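Side-chain contacts in Blr3880 protein (PDB 2OOD), which is a zinc-dependent guanine deaminase that probably catalyses the hydrolytic deamination of guanine to xanthine and ammonia, the step that feeds guanine into purine degradation: residues L124-A129 with N331-I336; D454-W457 with L463-K466. All coordinates share one frame; numbering follows the deposited sequence.

Contact 1 of 2, residues L124-A129 with N331-I336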
loop_
_atom_site.group_PDB
_atom_site.type_symbol
_atom_site.label_atom_id
_atom_site.label_comp_id
_atom_site.label_asym_id
_atom_site.label_seq_id
_atom_site.Cartn_x
_atom_site.Cartn_y
_atom_site.Cartn_z
ATOM N N LEU A 124 13.763 -7.277 15.398
ATOM C CA LEU A 124 14.964 -7.249 14.573
ATOM C C LEU A 124 14.925 -8.252 13.418
ATOM O O LEU A 124 15.494 -7.996 12.357
ATOM C CB LEU A 124 16.208 -7.473 15.440
ATOM C CG LEU A 124 16.529 -6.308 16.385
ATOM C CD1 LEU A 124 17.634 -6.686 17.338
ATOM C CD2 LEU A 124 16.932 -5.094 15.576
ATOM N N ASP A 125 14.263 -9.390 13.609
ATOM C CA ASP A 125 14.166 -10.369 12.526
ATOM C C ASP A 125 13.312 -9.774 11.404
ATOM O O ASP A 125 13.677 -9.841 10.236
ATOM C CB ASP A 125 13.518 -11.677 12.999
ATOM C CG ASP A 125 14.415 -12.489 13.916
ATOM O OD1 ASP A 125 15.606 -12.150 14.072
ATOM O OD2 ASP A 125 13.918 -13.484 14.481
ATOM N N ALA A 126 12.174 -9.187 11.765
ATOM C CA ALA A 126 11.284 -8.580 10.784
ATOM C C ALA A 126 12.001 -7.482 10.005
ATOM O O ALA A 126 11.818 -7.352 8.797
ATOM C CB ALA A 126 10.062 -8.015 11.471
ATOM N N LEU A 127 12.814 -6.696 10.702
ATOM C CA LEU A 127 13.560 -5.619 10.071
ATOM C C LEU A 127 14.584 -6.122 9.063
ATOM O O LEU A 127 14.758 -5.532 8.001
ATOM C CB LEU A 127 14.273 -4.771 11.126
ATOM C CG LEU A 127 13.428 -3.738 11.871
ATOM C CD1 LEU A 127 14.297 -2.997 12.869
ATOM C CD2 LEU A 127 12.815 -2.771 10.875
ATOM N N LEU A 128 15.269 -7.209 9.398
ATOM C CA LEU A 128 16.280 -7.765 8.513
ATOM C C LEU A 128 15.659 -8.422 7.287
ATOM O O LEU A 128 16.166 -8.284 6.172
ATOM C CB LEU A 128 17.148 -8.774 9.273
ATOM C CG LEU A 128 18.048 -8.183 10.360
ATOM C CD1 LEU A 128 18.686 -9.313 11.135
ATOM C CD2 LEU A 128 19.110 -7.285 9.749
ATOM N N ALA A 129 14.562 -9.140 7.494
ATOM C CA ALA A 129 13.880 -9.806 6.398
ATOM C C ALA A 129 13.237 -8.755 5.515
ATOM O O ALA A 129 12.790 -9.053 4.411
ATOM C CB ALA A 129 12.825 -10.743 6.938
ATOM N N ASN A 331 1.501 -0.086 8.781
ATOM C CA ASN A 331 1.246 -1.518 8.716
ATOM C C ASN A 331 2.286 -2.348 7.979
ATOM O O ASN A 331 2.059 -3.527 7.716
ATOM C CB ASN A 331 -0.144 -1.760 8.107
ATOM C CG ASN A 331 -0.315 -1.110 6.738
ATOM O OD1 ASN A 331 0.208 -0.027 6.475
ATOM N ND2 ASN A 331 -1.072 -1.763 5.866
ATOM N N ARG A 332 3.430 -1.746 7.668
ATOM C CA ARG A 332 4.493 -2.443 6.943
ATOM C C ARG A 332 5.858 -2.267 7.602
ATOM O O ARG A 332 6.207 -1.170 8.039
ATOM C CB ARG A 332 4.576 -1.919 5.510
ATOM C CG ARG A 332 3.257 -1.885 4.767
ATOM C CD ARG A 332 2.733 -3.278 4.491
ATOM N NE ARG A 332 1.422 -3.227 3.860
ATOM C CZ ARG A 332 0.681 -4.293 3.587
ATOM N NH1 ARG A 332 1.124 -5.508 3.888
ATOM N NH2 ARG A 332 -0.511 -4.140 3.023
ATOM N N PHE A 333 6.639 -3.345 7.647
ATOM C CA PHE A 333 7.971 -3.305 8.248
ATOM C C PHE A 333 9.057 -2.909 7.256
ATOM O O PHE A 333 10.132 -2.467 7.650
ATOM C CB PHE A 333 8.341 -4.669 8.835
ATOM C CG PHE A 333 8.248 -4.741 10.332
ATOM C CD1 PHE A 333 7.058 -5.100 10.957
ATOM C CD2 PHE A 333 9.354 -4.453 11.120
ATOM C CE1 PHE A 333 6.978 -5.168 12.346
ATOM C CE2 PHE A 333 9.279 -4.518 12.510
ATOM C CZ PHE A 333 8.094 -4.876 13.118
ATOM N N SER A 334 8.782 -3.068 5.969
ATOM C CA SER A 334 9.772 -2.755 4.951
ATOM C C SER A 334 9.777 -1.326 4.420
ATOM O O SER A 334 8.726 -0.724 4.222
ATOM C CB SER A 334 9.609 -3.712 3.776
ATOM O OG SER A 334 10.648 -3.515 2.838
HETATM N N MSE A 335 10.971 -0.790 4.180
HETATM C CA MSE A 335 11.106 0.553 3.636
HETATM C C MSE A 335 10.650 0.558 2.179
HETATM O O MSE A 335 10.371 1.612 1.608
HETATM C CB MSE A 335 12.552 1.031 3.720
HETATM C CG MSE A 335 13.033 1.260 5.132
HETATM SE SE MSE A 335 11.812 2.393 6.144
HETATM C CE MSE A 335 12.087 4.066 5.172
ATOM N N ILE A 336 10.577 -0.623 1.578
ATOM C CA ILE A 336 10.127 -0.738 0.203
ATOM C C ILE A 336 8.628 -0.453 0.180
ATOM O O ILE A 336 8.128 0.197 -0.734
ATOM C CB ILE A 336 10.400 -2.150 -0.345
ATOM C CG1 ILE A 336 11.902 -2.392 -0.397
ATOM C CG2 ILE A 336 9.814 -2.310 -1.731
ATOM C CD1 ILE A 336 12.252 -3.780 -0.826
#
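F333 lays one face of its ring against the methyl group of A126. CB of A126 sits 3.7 Å from the centroid and only 15° off the ring normal, a CH-pi contact displaced toward the rim, over the CD2 and CE2 side. A second contact arrives at the edge: L127 CD2 lies near the ring plane, 3.9 Å from F333 CD2. L127 sets off along the gap rather than into it, and with CG beside the backbone N (chi1 -79°) its end swings in to the ring edge, the two side chains crossing at about a right angle. Alanine suits the face because a methyl lets a flat ring come close to the helix, while leucine's branch is long enough to meet the rim. Cut back to an alanine, F333 would probably leave the A126 methyl and L127 CD2 without their aromatic partner and open a gap beside the helix. Just beyond, S334 is the N-cap of helix 335-352: its OG accepts from I336 N at 3.2 Å and also bonds A130 O, tying the start of that helix to the chain leaving helix 113-129. In the TIM barrel of this family, helix 113-129 lies in the connection between parallel barrel strands 70-81 and 132-138 and leads into the second, where L127 also touches T132 and C135. Residues 331-336 follow the last barrel strand, 320-323, and F333 also rests on V327 and on A417 of the second subunit, so the ring is wedged between barrel helix, barrel loop and dimer partner.

Contact 2 of 2, residues D454-W457 with L463-K466; sequences DETW and LYKK
The phenol ring of Y464 is approached obliquely by T456 OG1, 3.6 Å from CD2, and one face is covered near the rim by K466 N. With CG anti to its backbone N (chi1 171°), Y464 carries its ring along the strand toward K466; its CB, placed by the backbone pairing, packs on T456 CB. The threonine, branched at CB as strands favour, gives its hydroxyl to L128 O. At the indole edge W457 NE1 donates a hydrogen bond of 3.0 Å to E455 OE1, which lies in the ring plane and accepts through its anti lone pair, while the indole stacks on F406. Strands 453-458 and 461-465 form an antiparallel hairpin, their short axes 173° apart, with T456 and Y464 as the hydrogen-bonded pair and E455 and K465 the non-hydrogen-bonded one. A classic bulge places L463 and Y464 both opposite T456, whose O takes Y464 N at 3.2 Å and, weakly, L463 N. On the face carrying E455, K465 lies alongside it, its CD against the glutamate CG. Its NZ forms a salt bridge to E455 OE2 at 3.0 Å, on the anti side, and a second to D454 OD2 at 3.2 Å, somewhat out of the carboxylate plane, a three-residue network; D454 OD2 is also bridged by R69. Two acids round one lysine probably favour its charged form. K466 N donates to D454 O at 2.9 Å, whereas the NZ of K466, bonded to R451 O, reaches D454 OD1 only through a water.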
loop_
_atom_site.group_PDB
_atom_site.type_symbol
_atom_site.label_atom_id
_atom_site.label_comp_id
_atom_site.label_asym_id
_atom_site.label_seq_id
_atom_site.Cartn_x
_atom_site.Cartn_y
_atom_site.Cartn_z
ATOM N N ASP A 454 16.454 -10.227 -1.004
ATOM C CA ASP A 454 17.003 -11.576 -1.050
ATOM C C ASP A 454 18.080 -11.835 0.004
ATOM O O ASP A 454 18.151 -12.925 0.569
ATOM C CB ASP A 454 17.555 -11.861 -2.446
ATOM C CG ASP A 454 17.734 -13.342 -2.704
ATOM O OD1 ASP A 454 16.742 -14.094 -2.568
ATOM O OD2 ASP A 454 18.864 -13.753 -3.044
ATOM N N GLU A 455 18.914 -10.841 0.275
ATOM C CA GLU A 455 19.960 -11.002 1.272
ATOM C C GLU A 455 20.177 -9.693 2.009
ATOM O O GLU A 455 20.167 -8.628 1.399
ATOM C CB GLU A 455 21.272 -11.431 0.608
ATOM C CG GLU A 455 21.225 -12.778 -0.097
ATOM C CD GLU A 455 22.565 -13.168 -0.706
ATOM O OE1 GLU A 455 23.600 -12.633 -0.250
ATOM O OE2 GLU A 455 22.582 -14.019 -1.627
ATOM N N THR A 456 20.363 -9.774 3.322
ATOM C CA THR A 456 20.613 -8.588 4.132
ATOM C C THR A 456 21.931 -8.821 4.868
ATOM O O THR A 456 22.074 -9.804 5.586
ATOM C CB THR A 456 19.496 -8.350 5.173
ATOM O OG1 THR A 456 18.235 -8.234 4.510
ATOM C CG2 THR A 456 19.761 -7.076 5.943
ATOM N N TRP A 457 22.892 -7.924 4.680
ATOM C CA TRP A 457 24.196 -8.053 5.316
ATOM C C TRP A 457 24.442 -6.935 6.319
ATOM O O TRP A 457 24.038 -5.800 6.103
ATOM C CB TRP A 457 25.303 -8.018 4.256
ATOM C CG TRP A 457 25.261 -9.152 3.258
ATOM C CD1 TRP A 457 24.226 -9.479 2.432
ATOM C CD2 TRP A 457 26.310 -10.092 2.976
ATOM N NE1 TRP A 457 24.565 -10.561 1.652
ATOM C CE2 TRP A 457 25.838 -10.955 1.967
ATOM C CE3 TRP A 457 27.604 -10.285 3.478
ATOM C CZ2 TRP A 457 26.618 -12.002 1.453
ATOM C CZ3 TRP A 457 28.380 -11.330 2.960
ATOM C CH2 TRP A 457 27.881 -12.167 1.962
ATOM N N LEU A 463 23.511 -11.750 7.532
ATOM C CA LEU A 463 22.578 -12.126 8.593
ATOM C C LEU A 463 21.273 -12.738 8.099
ATOM O O LEU A 463 20.649 -13.517 8.813
ATOM C CB LEU A 463 22.257 -10.919 9.481
ATOM C CG LEU A 463 23.270 -10.606 10.588
ATOM C CD1 LEU A 463 24.655 -10.499 9.993
ATOM C CD2 LEU A 463 22.889 -9.318 11.295
ATOM N N TYR A 464 20.863 -12.412 6.880
ATOM C CA TYR A 464 19.612 -12.943 6.355
ATOM C C TYR A 464 19.742 -13.415 4.918
ATOM O O TYR A 464 20.569 -12.909 4.172
ATOM C CB TYR A 464 18.529 -11.870 6.438
ATOM C CG TYR A 464 17.247 -12.217 5.724
ATOM C CD1 TYR A 464 16.390 -13.177 6.222
ATOM C CD2 TYR A 464 16.892 -11.576 4.550
ATOM C CE1 TYR A 464 15.204 -13.491 5.571
ATOM C CE2 TYR A 464 15.707 -11.885 3.890
ATOM C CZ TYR A 464 14.867 -12.841 4.407
ATOM O OH TYR A 464 13.681 -13.139 3.768
ATOM N N LYS A 465 18.914 -14.377 4.530
ATOM C CA LYS A 465 18.927 -14.908 3.170
ATOM C C LYS A 465 17.572 -15.549 2.903
ATOM O O LYS A 465 17.286 -16.625 3.412
ATOM C CB LYS A 465 20.048 -15.944 3.026
ATOM C CG LYS A 465 20.016 -16.801 1.758
ATOM C CD LYS A 465 20.318 -16.016 0.502
ATOM C CE LYS A 465 20.427 -16.947 -0.703
ATOM N NZ LYS A 465 20.582 -16.204 -1.995
ATOM N N LYS A 466 16.738 -14.886 2.107
ATOM C CA LYS A 466 15.405 -15.400 1.796
ATOM C C LYS A 466 15.458 -16.877 1.405
ATOM O O LYS A 466 16.269 -17.281 0.568
ATOM C CB LYS A 466 14.765 -14.579 0.668
ATOM C CG LYS A 466 13.259 -14.806 0.527
ATOM C CD LYS A 466 12.625 -14.004 -0.614
ATOM C CE LYS A 466 13.068 -14.516 -1.979
ATOM N NZ LYS A 466 12.455 -13.756 -3.101
HETATM O O HOH W 1 14.800 -14.139 -4.781
#

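Contacts 1 and 2 follow one another along the chain, their centres about 12 Å apart, yet they share a boundary: the end of helix 113-129 rests on the hairpin. L128 O lies 2.7 Å from T456 OG1, a probable hydrogen bond, and A129 CA packs 3.7 Å from Y464 CE2. The same helix therefore presents A126 and L127 to residues 331-336 and its last turn to the strands. Contact 1 is the one closer to the catalytic centre. The side chain of F333 is about 8 Å from that of the zinc ligand H81 and about 12 Å from the zinc ion itself, with the bound guanine about 13 Å away; contact 2 lies away from these sites.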